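Local coordinates for protein alpha-1,4-endofucoidanase (Mariniflexile fucanivorans, PDB 6DLH) that hydrolyses internal alpha-1,4-fucosidic linkages of fucoidan as a retaining glycoside hydrolase of family 107, and binds several calcium ions, at residues A241-N246 and R332-N337; I267-S272 and L286-T291; G324-D329 and V338-F343. One frame throughout, in Å; residues are numbered along the deposited sequence.

The three contacts cluster in the part of this multidomain fragment that carries the parallel sheet, on one side of the chain's centre. Interactions 1 and 3 share one calcium ion and its water; their centres lie about 14 Å apart. Residues 327 to 336 hold the ion, from segment 324-329 into 332-337. Interaction 2 lies nested in the loop that interaction 1 closes, centres about 11 Å apart, and Leu-286 packs on both Glu-243 and Trp-334. Interactions 2 and 3, centres about 10 Å apart, probably join through Val-339 N to Asp-289 O, 3.1 Å, and His-341 ND1 to Thr-291 O, 2.7 Å. The side chain of Thr-291 is about 11 Å from that calcium.

Interaction 1 of 3, residues A241-N246 and R332-N337. With CA (calcium ion), chain E.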
# COMPACT_ATOMS: atom_id res chain seq x y z
N ALA A 241 -16.14 24.88 -12.18
CA ALA A 241 -16.32 25.43 -13.52
C ALA A 241 -15.80 26.87 -13.61
O ALA A 241 -15.52 27.35 -14.71
CB ALA A 241 -17.77 25.34 -13.93
N SER A 242 -15.69 27.54 -12.46
CA SER A 242 -15.37 28.96 -12.40
C SER A 242 -13.88 29.19 -12.67
O SER A 242 -13.09 28.25 -12.67
CB SER A 242 -15.76 29.51 -11.06
OG SER A 242 -15.14 30.76 -10.84
N GLU A 243 -13.51 30.46 -12.92
CA GLU A 243 -12.11 30.85 -12.99
C GLU A 243 -11.81 31.90 -11.91
O GLU A 243 -10.76 32.54 -11.93
CB GLU A 243 -11.71 31.25 -14.41
CG GLU A 243 -12.10 32.66 -14.83
CD GLU A 243 -11.94 32.94 -16.31
OE1 GLU A 243 -10.82 32.74 -16.84
OE2 GLU A 243 -12.93 33.34 -16.94
N ASP A 244 -12.73 32.02 -10.95
CA ASP A 244 -12.57 32.89 -9.80
C ASP A 244 -12.00 32.08 -8.64
O ASP A 244 -12.65 31.18 -8.12
CB ASP A 244 -13.89 33.57 -9.43
CG ASP A 244 -13.74 34.74 -8.48
OD1 ASP A 244 -12.64 34.90 -7.89
OD2 ASP A 244 -14.73 35.49 -8.32
N VAL A 245 -10.78 32.44 -8.23
CA VAL A 245 -10.04 31.76 -7.18
C VAL A 245 -10.90 31.65 -5.92
O VAL A 245 -10.75 30.70 -5.15
CB VAL A 245 -8.68 32.44 -6.91
CG1 VAL A 245 -8.84 33.86 -6.39
CG2 VAL A 245 -7.80 31.61 -5.99
N ASN A 246 -11.81 32.60 -5.74
CA ASN A 246 -12.68 32.66 -4.57
C ASN A 246 -13.74 31.56 -4.64
O ASN A 246 -14.39 31.26 -3.64
CB ASN A 246 -13.30 34.04 -4.39
CG ASN A 246 -12.27 35.10 -4.04
OD1 ASN A 246 -11.90 35.25 -2.87
ND2 ASN A 246 -11.81 35.83 -5.03
N ARG A 332 -10.05 30.11 -22.54
CA ARG A 332 -9.15 30.42 -21.43
C ARG A 332 -7.71 30.06 -21.82
O ARG A 332 -7.46 28.97 -22.31
CB ARG A 332 -9.58 29.67 -20.18
CG ARG A 332 -11.04 29.91 -19.77
CD ARG A 332 -11.47 28.88 -18.74
NE ARG A 332 -12.68 29.22 -18.02
CZ ARG A 332 -13.15 28.54 -16.97
NH1 ARG A 332 -12.51 27.48 -16.51
NH2 ARG A 332 -14.27 28.93 -16.38
N THR A 333 -6.76 30.98 -21.60
CA THR A 333 -5.38 30.75 -21.99
C THR A 333 -4.61 30.02 -20.89
O THR A 333 -3.62 29.33 -21.16
CB THR A 333 -4.63 32.07 -22.27
OG1 THR A 333 -4.70 32.87 -21.08
CG2 THR A 333 -5.15 32.83 -23.47
N TRP A 334 -5.06 30.18 -19.65
CA TRP A 334 -4.25 29.81 -18.50
C TRP A 334 -4.18 28.28 -18.34
O TRP A 334 -3.34 27.80 -17.58
CB TRP A 334 -4.79 30.49 -17.24
CG TRP A 334 -6.26 30.31 -17.02
CD1 TRP A 334 -7.25 31.17 -17.40
CD2 TRP A 334 -6.91 29.20 -16.38
NE1 TRP A 334 -8.47 30.68 -17.02
CE2 TRP A 334 -8.30 29.48 -16.40
CE3 TRP A 334 -6.47 28.01 -15.78
CZ2 TRP A 334 -9.24 28.60 -15.85
CZ3 TRP A 334 -7.40 27.15 -15.24
CH2 TRP A 334 -8.76 27.44 -15.27
N ASN A 335 -5.04 27.55 -19.06
CA ASN A 335 -5.16 26.11 -18.88
C ASN A 335 -4.53 25.36 -20.05
O ASN A 335 -4.80 24.18 -20.25
CB ASN A 335 -6.61 25.68 -18.64
CG ASN A 335 -7.55 25.92 -19.81
OD1 ASN A 335 -7.13 26.17 -20.94
ND2 ASN A 335 -8.84 25.83 -19.55
N ASP A 336 -3.67 26.05 -20.81
CA ASP A 336 -3.22 25.57 -22.10
C ASP A 336 -2.10 24.54 -21.97
O ASP A 336 -1.72 23.92 -22.96
CB ASP A 336 -2.82 26.71 -23.03
CG ASP A 336 -3.98 27.32 -23.80
OD1 ASP A 336 -5.15 27.00 -23.49
OD2 ASP A 336 -3.70 28.11 -24.72
N ASN A 337 -1.56 24.37 -20.76
CA ASN A 337 -0.48 23.41 -20.56
C ASN A 337 -0.95 22.21 -19.74
O ASN A 337 -0.17 21.29 -19.52
CB ASN A 337 0.78 24.03 -19.95
CG ASN A 337 1.41 25.08 -20.84
OD1 ASN A 337 1.63 26.20 -20.40
ND2 ASN A 337 1.68 24.72 -22.09
CA CA E . -7.32 26.85 -23.10
O HOH W 1 -7.55 27.38 -25.46
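Arg-332 and Trp-334 reach across to Ala-241 and Glu-243 with two hydrogen bonds. The tighter part is the guanidinium. Arg-332 NH2 donates to Ala-241 O at 2.6 Å, with an N-H...O angle of 160°. The carbonyl oxygen lies near the guanidinium plane. The chain of Arg-332 runs extended from CG to NE, which carries the group over to the other loop. Glu-243 CB lies over the centre of one guanidinium face, 3.9 Å above its plane. The second bond is longer. Trp-334 NE1 gives its hydrogen to Glu-243 OE1 at 3.1 Å, on the anti side of the carboxylate and somewhat out of its plane. Carboxylate and indole planes stand 50° apart. Asn-335 CB lies near the rim over one face of the indole ring. The looser side is the end of Glu-243, an exposed residue. Its OE1 is 4.2 Å from Arg-332 NE, and no N-H of Arg-332 points at it, so the charges probably attract only at a distance. The partly exposed Arg-332 has a second role, because its backbone O binds calcium at 2.3 Å. Asn-335 OD1 and Asp-336 OD1 bind the same ion, along with a water, Phe-327 and Asp-330. A type I beta turn from Thr-333 to Asp-336 thus forms part of a calcium-binding loop.

Interaction 2 of 3, residues I267-S272 and L286-T291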
# COMPACT_ATOMS: atom_id res chain seq x y z
N ILE A 267 -1.12 17.95 -10.03
CA ILE A 267 -2.35 17.77 -9.26
C ILE A 267 -3.51 17.51 -10.22
O ILE A 267 -3.58 18.14 -11.28
CB ILE A 267 -2.66 19.00 -8.36
CG1 ILE A 267 -1.42 19.58 -7.66
CG2 ILE A 267 -3.80 18.70 -7.38
CD1 ILE A 267 -0.65 18.60 -6.79
N ALA A 268 -4.42 16.61 -9.82
CA ALA A 268 -5.63 16.35 -10.57
C ALA A 268 -6.79 16.09 -9.61
O ALA A 268 -6.62 15.36 -8.64
CB ALA A 268 -5.44 15.19 -11.52
N PHE A 269 -7.96 16.67 -9.92
CA PHE A 269 -9.18 16.48 -9.15
C PHE A 269 -10.22 15.77 -10.00
O PHE A 269 -10.40 16.11 -11.17
CB PHE A 269 -9.72 17.84 -8.69
CG PHE A 269 -8.81 18.59 -7.76
CD1 PHE A 269 -7.83 19.43 -8.25
CD2 PHE A 269 -8.93 18.44 -6.38
CE1 PHE A 269 -6.99 20.12 -7.39
CE2 PHE A 269 -8.08 19.13 -5.52
CZ PHE A 269 -7.11 19.96 -6.03
N ASN A 270 -10.91 14.78 -9.42
CA ASN A 270 -12.00 14.12 -10.12
C ASN A 270 -13.27 14.95 -10.00
O ASN A 270 -13.97 14.87 -8.99
CB ASN A 270 -12.25 12.70 -9.59
CG ASN A 270 -13.29 11.96 -10.41
OD1 ASN A 270 -13.78 12.47 -11.42
ND2 ASN A 270 -13.63 10.76 -9.98
N ASN A 271 -13.58 15.71 -11.06
CA ASN A 271 -14.82 16.47 -11.14
C ASN A 271 -15.74 15.84 -12.20
O ASN A 271 -16.50 16.55 -12.86
CB ASN A 271 -14.57 17.95 -11.42
CG ASN A 271 -13.84 18.67 -10.29
OD1 ASN A 271 -14.19 18.51 -9.12
ND2 ASN A 271 -12.82 19.44 -10.64
N SER A 272 -15.68 14.51 -12.31
CA SER A 272 -16.56 13.72 -13.17
C SER A 272 -16.06 13.67 -14.61
O SER A 272 -15.21 14.46 -15.03
CB SER A 272 -18.00 14.19 -13.09
OG SER A 272 -18.52 13.97 -11.79
N LEU A 286 -8.31 25.85 -11.42
CA LEU A 286 -7.07 26.62 -11.40
C LEU A 286 -5.94 25.77 -10.81
O LEU A 286 -4.79 26.20 -10.80
CB LEU A 286 -7.29 27.90 -10.59
CG LEU A 286 -8.19 28.96 -11.24
CD1 LEU A 286 -8.78 29.89 -10.20
CD2 LEU A 286 -7.44 29.75 -12.31
N PHE A 287 -6.26 24.56 -10.35
CA PHE A 287 -5.32 23.79 -9.56
C PHE A 287 -5.04 22.41 -10.17
O PHE A 287 -4.29 21.63 -9.60
CB PHE A 287 -5.74 23.78 -8.08
CG PHE A 287 -5.89 25.16 -7.50
CD1 PHE A 287 -4.78 25.93 -7.20
CD2 PHE A 287 -7.15 25.71 -7.30
CE1 PHE A 287 -4.91 27.21 -6.69
CE2 PHE A 287 -7.29 27.00 -6.80
CZ PHE A 287 -6.17 27.75 -6.49
N ASP A 288 -5.61 22.15 -11.36
CA ASP A 288 -5.37 20.93 -12.11
C ASP A 288 -4.14 21.11 -13.00
O ASP A 288 -4.10 22.00 -13.84
CB ASP A 288 -6.58 20.57 -12.97
CG ASP A 288 -7.71 19.91 -12.20
OD1 ASP A 288 -7.52 18.75 -11.75
OD2 ASP A 288 -8.77 20.55 -12.07
N ASP A 289 -3.14 20.23 -12.82
CA ASP A 289 -2.00 20.17 -13.72
C ASP A 289 -2.28 19.14 -14.81
O ASP A 289 -1.72 19.22 -15.89
CB ASP A 289 -0.71 19.82 -12.97
CG ASP A 289 -0.28 20.88 -11.97
OD1 ASP A 289 0.22 21.93 -12.42
OD2 ASP A 289 -0.45 20.65 -10.76
N TYR A 290 -3.14 18.16 -14.49
CA TYR A 290 -3.57 17.16 -15.46
C TYR A 290 -5.01 16.76 -15.19
O TYR A 290 -5.54 17.01 -14.11
CB TYR A 290 -2.62 15.95 -15.48
CG TYR A 290 -2.60 15.08 -14.25
CD1 TYR A 290 -2.07 15.53 -13.05
CD2 TYR A 290 -3.06 13.77 -14.30
CE1 TYR A 290 -2.02 14.73 -11.92
CE2 TYR A 290 -3.02 12.95 -13.18
CZ TYR A 290 -2.49 13.43 -11.99
OH TYR A 290 -2.45 12.61 -10.90
N THR A 291 -5.63 16.12 -16.19
CA THR A 291 -7.00 15.65 -16.06
C THR A 291 -7.00 14.33 -15.31
O THR A 291 -6.26 13.42 -15.66
CB THR A 291 -7.69 15.51 -17.42
OG1 THR A 291 -6.99 14.55 -18.20
CG2 THR A 291 -7.75 16.83 -18.17
O HOH W 2 -8.92 16.77 -13.27
O HOH W 3 -11.29 19.66 -13.00
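Two neighbouring aspartates grip backbone N-H groups of strand 267-269. Asp-288 and Asp-289 both hold CG anti to the carbonyl carbon, beside the backbone N (chi1 -79° and -65°), which puts each carboxylate carbon close to the strand. Asp-288 OD1 takes the N-H of Phe-269 at 2.8 Å, nearly in line with its C-O bond. Asp-289 OD2 takes that of Ile-267 at 2.9 Å through its anti lone pair. Ile-267 O in turn accepts from Asp-289 N at 2.6 Å and from Tyr-290 N at 3.2 Å. The Phe-269 ring turns its edge to the Asp-288 carboxylate. Asp-288 OD2 accepts from a water that Asn-271 ND2 also holds; Asn-271 OD1 pairs with Tyr-251. One ring face of Tyr-290 lies against Ala-268 CB, which stands 3.4 Å from the ring centroid, a CH-pi contact. The hydroxyl bonds Glu-145. An alanine in place of Tyr-290 would probably open a gap beside Ala-268 CB and leave Glu-145 without its hydroxyl partner. Strand 266-269 is outermost in the parallel sheet, and segment 286-291 also hydrogen-bonds Val-339 and His-341, next to and in the other outermost strand, consistent with closure of a beta/alpha barrel, as in family GH29.

Interaction 3 of 3, residues G324-D329 and V338-F343; sequences GYAFRD and VVAHFF. With CA (calcium ion), chain E.
In the touching pair Phe-327 and Val-338, chi1 sets Phe-327 CG anti to its carbonyl carbon (-57°) and Val-338 CG1 anti to its backbone N (174°). The methyl CG1 of Val-338 rests at the ring edge, 3.7 Å from Phe-327 CE2. Ala-326 CB lies over one face of the same ring, nearer its rim. Ala-326 CB also faces Ala-340 CB at 4.1 Å. The backbones join by two straight hydrogen bonds. Ala-340 N donates to Gly-324 O at 2.7 Å, and Ala-326 N donates to Val-338 O at 3.1 Å. These bonds flank Tyr-325 and Val-339, a single beta bridge. Val-338 O is well satisfied, since a water held by Phe-327 N also donates to it, at 2.9 Å. Gly-324 has a positive phi (89°), where a CB would be jammed against the carbonyl O of the preceding residue. Arg-328 NH1 lies over the centre of the Tyr-325 ring, 3.4 Å above its plane. The same NH1 probably bonds Asp-336 O. Just after the bridge, Phe-327 O binds calcium at 2.4 Å, in a site shared with Asp-330, Arg-332, Asn-335 and Asp-336. Beyond Val-339 the chain enters strand 341-342, which pairs with 377-379. A single beta bridge therefore closes the base of a calcium-binding loop just ahead of a strand of the parallel sheet.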
# COMPACT_ATOMS: atom_id res chain seq x y z
N GLY A 324 -1.69 15.56 -26.41
CA GLY A 324 -1.49 15.40 -24.98
C GLY A 324 -1.89 16.63 -24.15
O GLY A 324 -1.69 16.63 -22.94
N TYR A 325 -2.48 17.64 -24.80
CA TYR A 325 -2.98 18.83 -24.11
C TYR A 325 -4.50 18.79 -24.07
O TYR A 325 -5.15 18.59 -25.09
CB TYR A 325 -2.43 20.11 -24.76
CG TYR A 325 -0.93 20.24 -24.64
CD1 TYR A 325 -0.34 20.58 -23.43
CD2 TYR A 325 -0.10 19.99 -25.72
CE1 TYR A 325 1.03 20.68 -23.30
CE2 TYR A 325 1.28 20.08 -25.61
CZ TYR A 325 1.84 20.43 -24.39
OH TYR A 325 3.20 20.50 -24.27
N ALA A 326 -5.07 19.00 -22.88
CA ALA A 326 -6.48 18.73 -22.67
C ALA A 326 -7.37 19.89 -23.11
O ALA A 326 -8.49 19.66 -23.56
CB ALA A 326 -6.73 18.39 -21.22
N PHE A 327 -6.90 21.14 -22.96
CA PHE A 327 -7.83 22.25 -23.00
C PHE A 327 -7.37 23.36 -23.95
O PHE A 327 -7.57 24.53 -23.66
CB PHE A 327 -8.12 22.76 -21.59
CG PHE A 327 -8.66 21.69 -20.67
CD1 PHE A 327 -9.90 21.10 -20.93
CD2 PHE A 327 -7.93 21.26 -19.57
CE1 PHE A 327 -10.40 20.11 -20.10
CE2 PHE A 327 -8.43 20.26 -18.74
CZ PHE A 327 -9.67 19.69 -19.00
N ARG A 328 -6.83 22.98 -25.11
CA ARG A 328 -6.42 23.99 -26.09
C ARG A 328 -7.59 24.34 -27.01
O ARG A 328 -7.38 24.85 -28.10
CB ARG A 328 -5.15 23.56 -26.83
CG ARG A 328 -3.90 24.33 -26.42
CD ARG A 328 -2.74 23.56 -25.82
NE ARG A 328 -1.63 23.50 -26.76
CZ ARG A 328 -0.33 23.54 -26.44
NH1 ARG A 328 0.06 23.66 -25.18
NH2 ARG A 328 0.57 23.46 -27.39
N ASP A 329 -8.82 24.11 -26.52
CA ASP A 329 -10.01 24.13 -27.35
C ASP A 329 -11.02 25.17 -26.86
O ASP A 329 -12.08 25.32 -27.45
CB ASP A 329 -10.62 22.72 -27.46
CG ASP A 329 -11.17 22.15 -26.15
OD1 ASP A 329 -10.82 22.66 -25.07
OD2 ASP A 329 -11.96 21.19 -26.23
N VAL A 338 -2.22 22.23 -19.32
CA VAL A 338 -2.82 21.10 -18.61
C VAL A 338 -2.74 19.85 -19.50
O VAL A 338 -3.06 19.89 -20.68
CB VAL A 338 -4.26 21.44 -18.16
CG1 VAL A 338 -4.97 20.25 -17.54
CG2 VAL A 338 -4.28 22.63 -17.21
N VAL A 339 -2.25 18.75 -18.92
CA VAL A 339 -1.93 17.56 -19.69
C VAL A 339 -3.14 16.62 -19.74
O VAL A 339 -3.82 16.42 -18.74
CB VAL A 339 -0.67 16.87 -19.12
CG1 VAL A 339 -0.47 15.47 -19.70
CG2 VAL A 339 0.57 17.74 -19.33
N ALA A 340 -3.40 16.07 -20.92
CA ALA A 340 -4.48 15.11 -21.08
C ALA A 340 -4.04 13.79 -20.47
O ALA A 340 -2.98 13.27 -20.81
CB ALA A 340 -4.82 14.97 -22.54
N HIS A 341 -4.86 13.26 -19.55
CA HIS A 341 -4.52 12.02 -18.87
C HIS A 341 -5.77 11.17 -18.66
O HIS A 341 -6.85 11.70 -18.42
CB HIS A 341 -3.77 12.32 -17.56
CG HIS A 341 -3.82 11.21 -16.56
ND1 HIS A 341 -4.88 11.07 -15.68
CD2 HIS A 341 -2.97 10.20 -16.30
CE1 HIS A 341 -4.67 10.02 -14.91
NE2 HIS A 341 -3.50 9.48 -15.27
N PHE A 342 -5.60 9.85 -18.73
CA PHE A 342 -6.71 8.91 -18.70
C PHE A 342 -6.47 7.92 -17.56
O PHE A 342 -5.32 7.51 -17.35
CB PHE A 342 -6.82 8.24 -20.08
CG PHE A 342 -8.01 7.34 -20.33
CD1 PHE A 342 -9.22 7.54 -19.68
CD2 PHE A 342 -7.93 6.32 -21.26
CE1 PHE A 342 -10.31 6.71 -19.92
CE2 PHE A 342 -9.02 5.50 -21.52
CZ PHE A 342 -10.21 5.70 -20.86
N PHE A 343 -7.54 7.57 -16.82
CA PHE A 343 -7.50 6.59 -15.74
C PHE A 343 -8.42 5.41 -16.03
O PHE A 343 -9.39 5.18 -15.31
CB PHE A 343 -7.82 7.23 -14.39
CG PHE A 343 -7.47 6.42 -13.17
CD1 PHE A 343 -6.77 5.22 -13.27
CD2 PHE A 343 -7.81 6.87 -11.90
CE1 PHE A 343 -6.43 4.49 -12.14
CE2 PHE A 343 -7.46 6.15 -10.76
CZ PHE A 343 -6.78 4.95 -10.88
CA CA E . -7.32 26.85 -23.10
O HOH W 4 -4.49 22.03 -21.99
O HOH W 1 -7.55 27.38 -25.46